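Local atomic coordinates of resiniferatoxin-binding, phosphotriesterase-related protein (Rhodobacter sphaeroides 2.4.1, PDB entry 3K2G), a protein that binds two zinc ions per subunit in a TIM barrel of the phosphotriesterase family and probably hydrolyses phosphoric ester substrates. Residues B[233-238]-B[258-263]; B[296-301]-B[348-353]; B[70-75]-B[269-274]. All coordinates share one frame; numbering follows the deposited sequence.

Interaction 1: residues B[233-238]-B[258-263]. With ZN (zinc ion), chain J.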
loop_
_atom_site.group_PDB
_atom_site.type_symbol
_atom_site.label_atom_id
_atom_site.label_comp_id
_atom_site.label_asym_id
_atom_site.label_seq_id
_atom_site.Cartn_x
_atom_site.Cartn_y
_atom_site.Cartn_z
ATOM N N HIS B 233 7.573 -18.659 -25.325
ATOM C CA HIS B 233 7.283 -17.928 -26.550
ATOM C C HIS B 233 5.777 -17.715 -26.690
ATOM O O HIS B 233 5.219 -17.709 -27.796
ATOM C CB HIS B 233 7.879 -18.670 -27.747
ATOM C CG HIS B 233 9.376 -18.690 -27.736
ATOM N ND1 HIS B 233 10.134 -17.616 -28.146
ATOM C CD2 HIS B 233 10.252 -19.609 -27.259
ATOM C CE1 HIS B 233 11.412 -17.868 -27.918
ATOM N NE2 HIS B 233 11.510 -19.071 -27.379
ATOM N N THR B 234 5.134 -17.561 -25.534
ATOM C CA THR B 234 3.703 -17.294 -25.439
ATOM C C THR B 234 3.582 -15.856 -24.931
ATOM O O THR B 234 4.208 -15.496 -23.940
ATOM C CB THR B 234 3.008 -18.234 -24.432
ATOM O OG1 THR B 234 3.069 -19.579 -24.916
ATOM C CG2 THR B 234 1.547 -17.829 -24.241
ATOM N N VAL B 235 2.782 -15.050 -25.616
ATOM C CA VAL B 235 2.590 -13.651 -25.256
ATOM C C VAL B 235 1.184 -13.430 -24.712
ATOM O O VAL B 235 0.200 -13.761 -25.378
ATOM C CB VAL B 235 2.773 -12.727 -26.486
ATOM C CG1 VAL B 235 2.510 -11.280 -26.091
ATOM C CG2 VAL B 235 4.191 -12.876 -27.053
ATOM N N LEU B 236 1.095 -12.885 -23.501
ATOM C CA LEU B 236 -0.193 -12.599 -22.881
ATOM C C LEU B 236 -0.524 -11.137 -23.153
ATOM O O LEU B 236 0.155 -10.242 -22.644
ATOM C CB LEU B 236 -0.123 -12.833 -21.370
ATOM C CG LEU B 236 0.175 -14.262 -20.917
ATOM C CD1 LEU B 236 0.401 -14.279 -19.415
ATOM C CD2 LEU B 236 -0.979 -15.177 -21.293
ATOM N N CYS B 237 -1.566 -10.904 -23.949
ATOM C CA CYS B 237 -1.984 -9.548 -24.322
ATOM C C CYS B 237 -2.810 -8.803 -23.289
ATOM O O CYS B 237 -3.432 -9.399 -22.411
ATOM C CB CYS B 237 -2.807 -9.579 -25.613
ATOM S SG CYS B 237 -1.968 -10.265 -27.063
ATOM N N HIS B 238 -2.810 -7.481 -23.423
ATOM C CA HIS B 238 -3.607 -6.606 -22.568
ATOM C C HIS B 238 -3.332 -6.705 -21.074
ATOM O O HIS B 238 -4.246 -6.867 -20.264
ATOM C CB HIS B 238 -5.084 -6.866 -22.859
ATOM C CG HIS B 238 -5.383 -6.985 -24.323
ATOM N ND1 HIS B 238 -4.813 -6.152 -25.263
ATOM C CD2 HIS B 238 -6.177 -7.842 -25.010
ATOM C CE1 HIS B 238 -5.243 -6.492 -26.466
ATOM N NE2 HIS B 238 -6.071 -7.514 -26.340
ATOM N N PHE B 258 5.478 -13.788 -21.922
ATOM C CA PHE B 258 5.726 -12.376 -22.137
ATOM C C PHE B 258 4.484 -11.657 -21.617
ATOM O O PHE B 258 3.368 -12.154 -21.755
ATOM C CB PHE B 258 5.899 -12.081 -23.627
ATOM C CG PHE B 258 7.252 -12.437 -24.169
ATOM C CD1 PHE B 258 8.317 -11.550 -24.054
ATOM C CD2 PHE B 258 7.461 -13.656 -24.810
ATOM C CE1 PHE B 258 9.576 -11.869 -24.577
ATOM C CE2 PHE B 258 8.714 -13.983 -25.333
ATOM C CZ PHE B 258 9.774 -13.088 -25.218
ATOM N N LEU B 259 4.688 -10.503 -20.997
ATOM C CA LEU B 259 3.582 -9.701 -20.489
ATOM C C LEU B 259 3.498 -8.523 -21.445
ATOM O O LEU B 259 4.374 -7.660 -21.467
ATOM C CB LEU B 259 3.874 -9.219 -19.067
ATOM C CG LEU B 259 4.138 -10.326 -18.040
ATOM C CD1 LEU B 259 4.300 -9.702 -16.660
ATOM C CD2 LEU B 259 2.982 -11.328 -18.038
ATOM N N GLU B 260 2.447 -8.494 -22.249
ATOM C CA GLU B 260 2.318 -7.430 -23.227
ATOM C C GLU B 260 1.463 -6.246 -22.800
ATOM O O GLU B 260 0.248 -6.361 -22.644
ATOM C CB GLU B 260 1.784 -8.009 -24.540
ATOM C CG GLU B 260 1.822 -7.035 -25.699
ATOM C CD GLU B 260 1.479 -7.703 -27.020
ATOM O OE1 GLU B 260 0.282 -7.936 -27.298
ATOM O OE2 GLU B 260 2.421 -8.010 -27.774
ATOM N N PHE B 261 2.115 -5.108 -22.592
ATOM C CA PHE B 261 1.420 -3.877 -22.242
ATOM C C PHE B 261 1.176 -3.192 -23.586
ATOM O O PHE B 261 1.850 -2.236 -23.958
ATOM C CB PHE B 261 2.294 -3.027 -21.318
ATOM C CG PHE B 261 2.415 -3.600 -19.933
ATOM C CD1 PHE B 261 1.502 -3.257 -18.940
ATOM C CD2 PHE B 261 3.407 -4.528 -19.638
ATOM C CE1 PHE B 261 1.571 -3.838 -17.673
ATOM C CE2 PHE B 261 3.486 -5.114 -18.378
ATOM C CZ PHE B 261 2.570 -4.767 -17.392
ATOM N N ASP B 262 0.208 -3.739 -24.314
ATOM C CA ASP B 262 -0.171 -3.264 -25.638
ATOM C C ASP B 262 -1.244 -2.182 -25.641
ATOM O O ASP B 262 -1.814 -1.895 -26.687
ATOM C CB ASP B 262 -0.665 -4.447 -26.479
ATOM C CG ASP B 262 -1.556 -5.396 -25.688
ATOM O OD1 ASP B 262 -2.487 -4.921 -25.001
ATOM O OD2 ASP B 262 -1.325 -6.623 -25.758
HETATM N N MSE B 263 -1.525 -1.583 -24.491
HETATM C CA MSE B 263 -2.559 -0.553 -24.437
HETATM C C MSE B 263 -2.021 0.831 -24.106
HETATM O O MSE B 263 -2.763 1.717 -23.673
HETATM C CB MSE B 263 -3.644 -0.966 -23.442
HETATM C CG MSE B 263 -4.450 -2.159 -23.941
HETATM SE SE MSE B 263 -5.442 -3.161 -22.624
HETATM C CE MSE B 263 -6.559 -1.719 -21.932
HETATM ZN ZN ZN J . -7.322 -8.238 -28.127
HETATM O O HOH W 1 -6.945 -6.494 -29.284
HETATM O O HOH W 2 -8.889 -6.494 -27.578
#
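H238 meets M263 with its CB, D262 with CG and ND1, and zinc with NE2. The CB lies 3.7 Å from SE of selenomethionine M263, and CG lies 3.6 Å from D262 OD1. Beyond it, ND1 donates to D262 OD1 over 2.6 Å, from above the carboxylate plane. At the far end, NE2 binds zinc at 2.3 Å; two waters share the ion, and H209 and E177 supply the other two ligand atoms. C237 CB sits over the centre of one ring face. The backbone N of H238 adds a straight bond to D262 OD2, on its syn side and only 17° out of plane, so both carboxylate oxygens are engaged; the ND1 bond, with the zinc on NE2, fixes the rotation of the ring. This histidine–carboxylate pair follows the C-terminal ends of two neighbouring parallel strands in a beta-alpha-beta unit of the TIM barrel, where the metals lie. Upstream, F258 N donates to T234 O, L236 N to F258 O, and E260 N to L236 O at 2.9 Å. E260 has CG anti to the backbone N (chi1 -171°) and passes V235 CG1; its OE1, 3.2 Å from C237 SG, makes a weak hydrogen bond to H34 ND1.

Interaction 2: residues B[296-301]-B[348-353]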
loop_
_atom_site.group_PDB
_atom_site.type_symbol
_atom_site.label_atom_id
_atom_site.label_comp_id
_atom_site.label_asym_id
_atom_site.label_seq_id
_atom_site.Cartn_x
_atom_site.Cartn_y
_atom_site.Cartn_z
ATOM N N LEU B 296 12.396 -7.943 -16.758
ATOM C CA LEU B 296 12.465 -6.997 -17.869
ATOM C C LEU B 296 12.435 -7.664 -19.242
ATOM O O LEU B 296 11.824 -7.137 -20.172
ATOM C CB LEU B 296 13.727 -6.133 -17.763
ATOM C CG LEU B 296 13.985 -5.139 -18.906
ATOM C CD1 LEU B 296 12.849 -4.127 -18.977
ATOM C CD2 LEU B 296 15.325 -4.429 -18.686
ATOM N N ASP B 297 13.085 -8.816 -19.381
ATOM C CA ASP B 297 13.114 -9.469 -20.682
ATOM C C ASP B 297 11.800 -10.104 -21.097
ATOM O O ASP B 297 11.723 -10.727 -22.154
ATOM C CB ASP B 297 14.229 -10.524 -20.756
ATOM C CG ASP B 297 14.045 -11.654 -19.762
ATOM O OD1 ASP B 297 12.891 -12.060 -19.487
ATOM O OD2 ASP B 297 15.075 -12.158 -19.265
ATOM N N ARG B 298 10.769 -9.948 -20.274
ATOM C CA ARG B 298 9.464 -10.519 -20.582
ATOM C C ARG B 298 8.437 -9.424 -20.901
ATOM O O ARG B 298 7.275 -9.714 -21.200
ATOM C CB ARG B 298 8.972 -11.345 -19.393
ATOM C CG ARG B 298 8.613 -12.791 -19.729
ATOM C CD ARG B 298 9.813 -13.724 -19.707
ATOM N NE ARG B 298 10.764 -13.467 -20.781
ATOM C CZ ARG B 298 10.789 -14.120 -21.941
ATOM N NH1 ARG B 298 11.699 -13.805 -22.848
ATOM N NH2 ARG B 298 9.913 -15.090 -22.192
ATOM N N ILE B 299 8.875 -8.168 -20.851
ATOM C CA ILE B 299 7.981 -7.039 -21.091
ATOM C C ILE B 299 7.905 -6.554 -22.537
ATOM O O ILE B 299 8.930 -6.269 -23.161
ATOM C CB ILE B 299 8.369 -5.846 -20.191
ATOM C CG1 ILE B 299 8.362 -6.294 -18.723
ATOM C CG2 ILE B 299 7.392 -4.692 -20.408
ATOM C CD1 ILE B 299 8.798 -5.228 -17.746
ATOM N N LEU B 300 6.678 -6.454 -23.052
ATOM C CA LEU B 300 6.423 -5.991 -24.417
ATOM C C LEU B 300 5.501 -4.768 -24.377
ATOM O O LEU B 300 4.634 -4.672 -23.508
ATOM C CB LEU B 300 5.763 -7.095 -25.249
ATOM C CG LEU B 300 6.574 -8.383 -25.435
ATOM C CD1 LEU B 300 5.773 -9.384 -26.246
ATOM C CD2 LEU B 300 7.890 -8.061 -26.137
ATOM N N LEU B 301 5.689 -3.857 -25.332
ATOM C CA LEU B 301 4.916 -2.612 -25.405
ATOM C C LEU B 301 4.311 -2.352 -26.784
ATOM O O LEU B 301 4.963 -2.570 -27.793
ATOM C CB LEU B 301 5.821 -1.428 -25.080
ATOM C CG LEU B 301 6.688 -1.431 -23.821
ATOM C CD1 LEU B 301 7.646 -0.238 -23.872
ATOM C CD2 LEU B 301 5.819 -1.371 -22.588
ATOM N N PRO B 348 11.281 -7.984 -28.438
ATOM C CA PRO B 348 10.504 -8.446 -29.594
ATOM C C PRO B 348 11.244 -9.585 -30.306
ATOM O O PRO B 348 10.641 -10.578 -30.717
ATOM C CB PRO B 348 10.403 -7.194 -30.451
ATOM C CG PRO B 348 10.230 -6.121 -29.403
ATOM C CD PRO B 348 11.306 -6.509 -28.382
ATOM N N ARG B 349 12.557 -9.431 -30.451
ATOM C CA ARG B 349 13.373 -10.463 -31.091
ATOM C C ARG B 349 13.282 -11.748 -30.261
ATOM O O ARG B 349 13.164 -12.848 -30.810
ATOM C CB ARG B 349 14.832 -10.007 -31.193
ATOM C CG ARG B 349 15.712 -10.903 -32.064
ATOM C CD ARG B 349 17.140 -10.396 -32.115
ATOM N NE ARG B 349 18.000 -11.243 -32.940
ATOM C CZ ARG B 349 19.311 -11.062 -33.083
ATOM N NH1 ARG B 349 19.921 -10.065 -32.456
ATOM N NH2 ARG B 349 20.016 -11.882 -33.851
ATOM N N ARG B 350 13.332 -11.603 -28.938
ATOM C CA ARG B 350 13.238 -12.757 -28.044
ATOM C C ARG B 350 11.944 -13.529 -28.281
ATOM O O ARG B 350 11.902 -14.745 -28.131
ATOM C CB ARG B 350 13.294 -12.318 -26.574
ATOM C CG ARG B 350 14.666 -11.865 -26.102
ATOM C CD ARG B 350 14.646 -11.532 -24.616
ATOM N NE ARG B 350 15.994 -11.462 -24.057
ATOM C CZ ARG B 350 16.576 -10.346 -23.628
ATOM N NH1 ARG B 350 15.931 -9.188 -23.691
ATOM N NH2 ARG B 350 17.808 -10.392 -23.127
ATOM N N VAL B 351 10.878 -12.818 -28.630
ATOM C CA VAL B 351 9.610 -13.484 -28.879
ATOM C C VAL B 351 9.738 -14.497 -30.016
ATOM O O VAL B 351 9.207 -15.607 -29.939
ATOM C CB VAL B 351 8.503 -12.468 -29.258
ATOM C CG1 VAL B 351 7.224 -13.210 -29.656
ATOM C CG2 VAL B 351 8.240 -11.529 -28.081
ATOM N N PHE B 352 10.463 -14.102 -31.057
ATOM C CA PHE B 352 10.641 -14.923 -32.247
ATOM C C PHE B 352 11.914 -15.758 -32.288
ATOM O O PHE B 352 12.038 -16.649 -33.124
ATOM C CB PHE B 352 10.637 -14.023 -33.480
ATOM C CG PHE B 352 9.349 -13.290 -33.693
ATOM C CD1 PHE B 352 8.289 -13.906 -34.350
ATOM C CD2 PHE B 352 9.203 -11.972 -33.267
ATOM C CE1 PHE B 352 7.098 -13.225 -34.583
ATOM C CE2 PHE B 352 8.013 -11.277 -33.493
ATOM C CZ PHE B 352 6.957 -11.904 -34.156
ATOM N N ASP B 353 12.850 -15.475 -31.392
ATOM C CA ASP B 353 14.132 -16.169 -31.405
ATOM C C ASP B 353 14.551 -16.710 -30.046
ATOM O O ASP B 353 14.942 -15.948 -29.163
ATOM C CB ASP B 353 15.201 -15.204 -31.914
ATOM C CG ASP B 353 16.468 -15.905 -32.337
ATOM O OD1 ASP B 353 16.879 -16.857 -31.641
ATOM O OD2 ASP B 353 17.052 -15.493 -33.360
HETATM O O HOH W 3 11.696 -15.937 -25.066
#
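L300 and V351 make the closest apolar contact here, methyl CD1 of the strand residue lying 3.7 Å from CG2 of the helix residue. The second branch of L300, CD2, is 4.0 Å from the same V351 methyl and reaches the start of the segment at P348, whose CD is 4.4 Å away. A packing contact of a different kind joins D297 and R350: the aspartate CB sits over one face of the R350 guanidinium, toward its rim, with NH1 at 3.6 Å. An extended chain from CG to NE carries that group across, and its nitrogens bond to N347 and E357. The polar link is indirect. R298, bent at chi2 and chi3 (85° and -68°), forms a salt bridge from NE to D297 OD1 at 2.9 Å, while NH1 donates to water 3, which lies 3.3 Å from R350 O, a long bond that the water probably donates. R298 NH2 is held by G256 and R232. The contact thus sets the last turn of helix 337-352 against barrel strand 299-301 and the 3-10 turn before it. With the charged groups partnered beside the interface, direct joining is mainly apolar, with one guanidinium face covered by a CB.

Interaction 3: residues B[70-75]-B[269-274]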
loop_
_atom_site.group_PDB
_atom_site.type_symbol
_atom_site.label_atom_id
_atom_site.label_comp_id
_atom_site.label_asym_id
_atom_site.label_seq_id
_atom_site.Cartn_x
_atom_site.Cartn_y
_atom_site.Cartn_z
ATOM N N ARG B 70 -14.646 9.131 -26.335
ATOM C CA ARG B 70 -13.689 8.583 -25.379
ATOM C C ARG B 70 -14.372 7.904 -24.180
ATOM O O ARG B 70 -13.762 7.072 -23.504
ATOM C CB ARG B 70 -12.733 9.682 -24.879
ATOM C CG ARG B 70 -11.761 10.210 -25.944
ATOM C CD ARG B 70 -10.674 11.087 -25.325
ATOM N NE ARG B 70 -11.172 12.360 -24.801
ATOM C CZ ARG B 70 -11.271 13.483 -25.510
ATOM N NH1 ARG B 70 -10.906 13.508 -26.786
ATOM N NH2 ARG B 70 -11.730 14.592 -24.940
ATOM N N GLN B 71 -15.630 8.247 -23.913
ATOM C CA GLN B 71 -16.342 7.642 -22.784
ATOM C C GLN B 71 -17.115 6.384 -23.196
ATOM O O GLN B 71 -17.680 5.694 -22.349
ATOM C CB GLN B 71 -17.330 8.637 -22.156
ATOM C CG GLN B 71 -16.799 10.048 -21.949
ATOM C CD GLN B 71 -15.444 10.081 -21.278
ATOM O OE1 GLN B 71 -15.230 9.439 -20.255
ATOM N NE2 GLN B 71 -14.524 10.844 -21.850
ATOM N N ASP B 72 -17.139 6.103 -24.494
ATOM C CA ASP B 72 -17.852 4.943 -25.035
ATOM C C ASP B 72 -17.495 4.793 -26.525
ATOM O O ASP B 72 -18.311 5.065 -27.410
ATOM C CB ASP B 72 -19.367 5.147 -24.831
ATOM C CG ASP B 72 -20.202 3.971 -25.325
ATOM O OD1 ASP B 72 -19.684 2.837 -25.377
ATOM O OD2 ASP B 72 -21.389 4.186 -25.646
ATOM N N PRO B 73 -16.253 4.356 -26.811
ATOM C CA PRO B 73 -15.720 4.156 -28.167
ATOM C C PRO B 73 -16.598 3.316 -29.087
ATOM O O PRO B 73 -16.726 3.613 -30.273
ATOM C CB PRO B 73 -14.371 3.479 -27.914
ATOM C CG PRO B 73 -13.954 4.040 -26.604
ATOM C CD PRO B 73 -15.242 3.988 -25.805
ATOM N N PHE B 74 -17.197 2.271 -28.539
ATOM C CA PHE B 74 -18.030 1.378 -29.335
ATOM C C PHE B 74 -19.421 1.882 -29.674
ATOM O O PHE B 74 -20.223 1.143 -30.241
ATOM C CB PHE B 74 -18.140 0.019 -28.648
ATOM C CG PHE B 74 -16.838 -0.720 -28.567
ATOM C CD1 PHE B 74 -16.013 -0.826 -29.683
ATOM C CD2 PHE B 74 -16.457 -1.346 -27.390
ATOM C CE1 PHE B 74 -14.823 -1.545 -29.624
ATOM C CE2 PHE B 74 -15.269 -2.068 -27.321
ATOM C CZ PHE B 74 -14.453 -2.171 -28.441
ATOM N N VAL B 75 -19.714 3.131 -29.333
ATOM C CA VAL B 75 -21.025 3.694 -29.634
ATOM C C VAL B 75 -21.090 4.151 -31.089
ATOM O O VAL B 75 -22.164 4.173 -31.689
ATOM C CB VAL B 75 -21.342 4.922 -28.746
ATOM C CG1 VAL B 75 -20.509 6.111 -29.181
ATOM C CG2 VAL B 75 -22.819 5.261 -28.834
ATOM N N PHE B 269 -12.882 4.771 -21.649
ATOM C CA PHE B 269 -13.736 4.123 -20.666
ATOM C C PHE B 269 -14.697 3.311 -21.526
ATOM O O PHE B 269 -15.403 3.868 -22.366
ATOM C CB PHE B 269 -14.541 5.130 -19.845
ATOM C CG PHE B 269 -15.519 4.480 -18.900
ATOM C CD1 PHE B 269 -15.062 3.739 -17.814
ATOM C CD2 PHE B 269 -16.891 4.560 -19.129
ATOM C CE1 PHE B 269 -15.958 3.079 -16.966
ATOM C CE2 PHE B 269 -17.797 3.906 -18.290
ATOM C CZ PHE B 269 -17.328 3.163 -17.205
ATOM N N TYR B 270 -14.717 1.999 -21.340
ATOM C CA TYR B 270 -15.599 1.153 -22.130
ATOM C C TYR B 270 -16.958 0.983 -21.460
ATOM O O TYR B 270 -17.154 0.089 -20.633
ATOM C CB TYR B 270 -14.931 -0.203 -22.372
ATOM C CG TYR B 270 -13.783 -0.105 -23.346
ATOM C CD1 TYR B 270 -14.017 0.157 -24.696
ATOM C CD2 TYR B 270 -12.464 -0.223 -22.919
ATOM C CE1 TYR B 270 -12.970 0.306 -25.597
ATOM C CE2 TYR B 270 -11.407 -0.076 -23.815
ATOM C CZ TYR B 270 -11.669 0.191 -25.154
ATOM O OH TYR B 270 -10.644 0.357 -26.057
ATOM N N ALA B 271 -17.891 1.859 -21.833
ATOM C CA ALA B 271 -19.241 1.867 -21.276
ATOM C C ALA B 271 -19.876 0.485 -21.208
ATOM O O ALA B 271 -20.511 0.133 -20.213
ATOM C CB ALA B 271 -20.128 2.806 -22.084
ATOM N N ASP B 272 -19.704 -0.286 -22.277
ATOM C CA ASP B 272 -20.250 -1.637 -22.372
ATOM C C ASP B 272 -19.825 -2.531 -21.212
ATOM O O ASP B 272 -20.662 -3.118 -20.523
ATOM C CB ASP B 272 -19.808 -2.286 -23.689
ATOM C CG ASP B 272 -18.297 -2.194 -23.915
ATOM O OD1 ASP B 272 -17.795 -1.070 -24.146
ATOM O OD2 ASP B 272 -17.613 -3.244 -23.858
ATOM N N GLN B 273 -18.515 -2.626 -21.011
ATOM C CA GLN B 273 -17.940 -3.454 -19.958
ATOM C C GLN B 273 -17.911 -2.732 -18.620
ATOM O O GLN B 273 -17.848 -3.365 -17.567
ATOM C CB GLN B 273 -16.504 -3.839 -20.321
ATOM C CG GLN B 273 -16.336 -4.735 -21.535
ATOM C CD GLN B 273 -14.930 -4.630 -22.114
ATOM O OE1 GLN B 273 -14.634 -3.716 -22.887
ATOM N NE2 GLN B 273 -14.051 -5.548 -21.720
ATOM N N GLY B 274 -17.937 -1.404 -18.667
ATOM C CA GLY B 274 -17.890 -0.628 -17.443
ATOM C C GLY B 274 -16.481 -0.643 -16.883
ATOM O O GLY B 274 -16.282 -0.584 -15.671
HETATM O O HOH W 4 -17.456 1.657 -25.730
#
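F74 and Y270 form the close-packed heart of this contact. The rings are nearly parallel, at 29°, but slid apart with centroids 5.4 Å from each other, so they barely overlap; what touches is F74 CE2 against Y270 CD1 at 3.7 Å. P73 comes in beside them, its CG 4.0 Å from Y270 CE1, the two side chains crossing at about a right angle. F269 and Q71 are also packed closely, at the subunit boundary: F269 N donates to R70 O at 169° and F269 CD2 borders Q71 O, while R70, Q71 and F269 pack against a second subunit, R70 bonding to G315 of that chain. The F74 ring also touches the bound dimercaptobutanediol, at the wall of the ligand pocket, where a loop after helix 66-70 meets short strand 269-270 at the metal-bearing end of the TIM barrel. The A271 and D272 side is looser and partly exposed. Water 4 links the polar groups there, accepting from F74 N and donating to D72 OD1 and, at 3.2 Å, to D272 OD1, two carboxylate oxygens 4.5 Å apart. D72 OD2 also forms a salt bridge to R53, which may ease that repulsion, and D72 OD1 lies 3.3 Å from A271 CB. D272 OD1 approaches the F74 ring edge in plane, 3.5 Å from CD2.

Overall arrangement
Interactions 1 and 2 share the barrel sheet, since strand 258-261 lies between strands 234-236 and 299-301; their centres are 9 Å apart and they touch, with R298 in a cation-pi contact with F258 and H233 bonded to V351 of helix 337-352. Interaction 3 stands off, 22 Å from interaction 1 and 31 Å from interaction 2, centre to centre, across the chain's centre from the latter. In sequence, its first segment precedes both others and its second follows strand 258-261 and precedes 296-301. One barrel thus carries metal binding at interaction 1, a terminal helix closed onto the strands at interaction 2, and pocket wall and subunit interface at interaction 3.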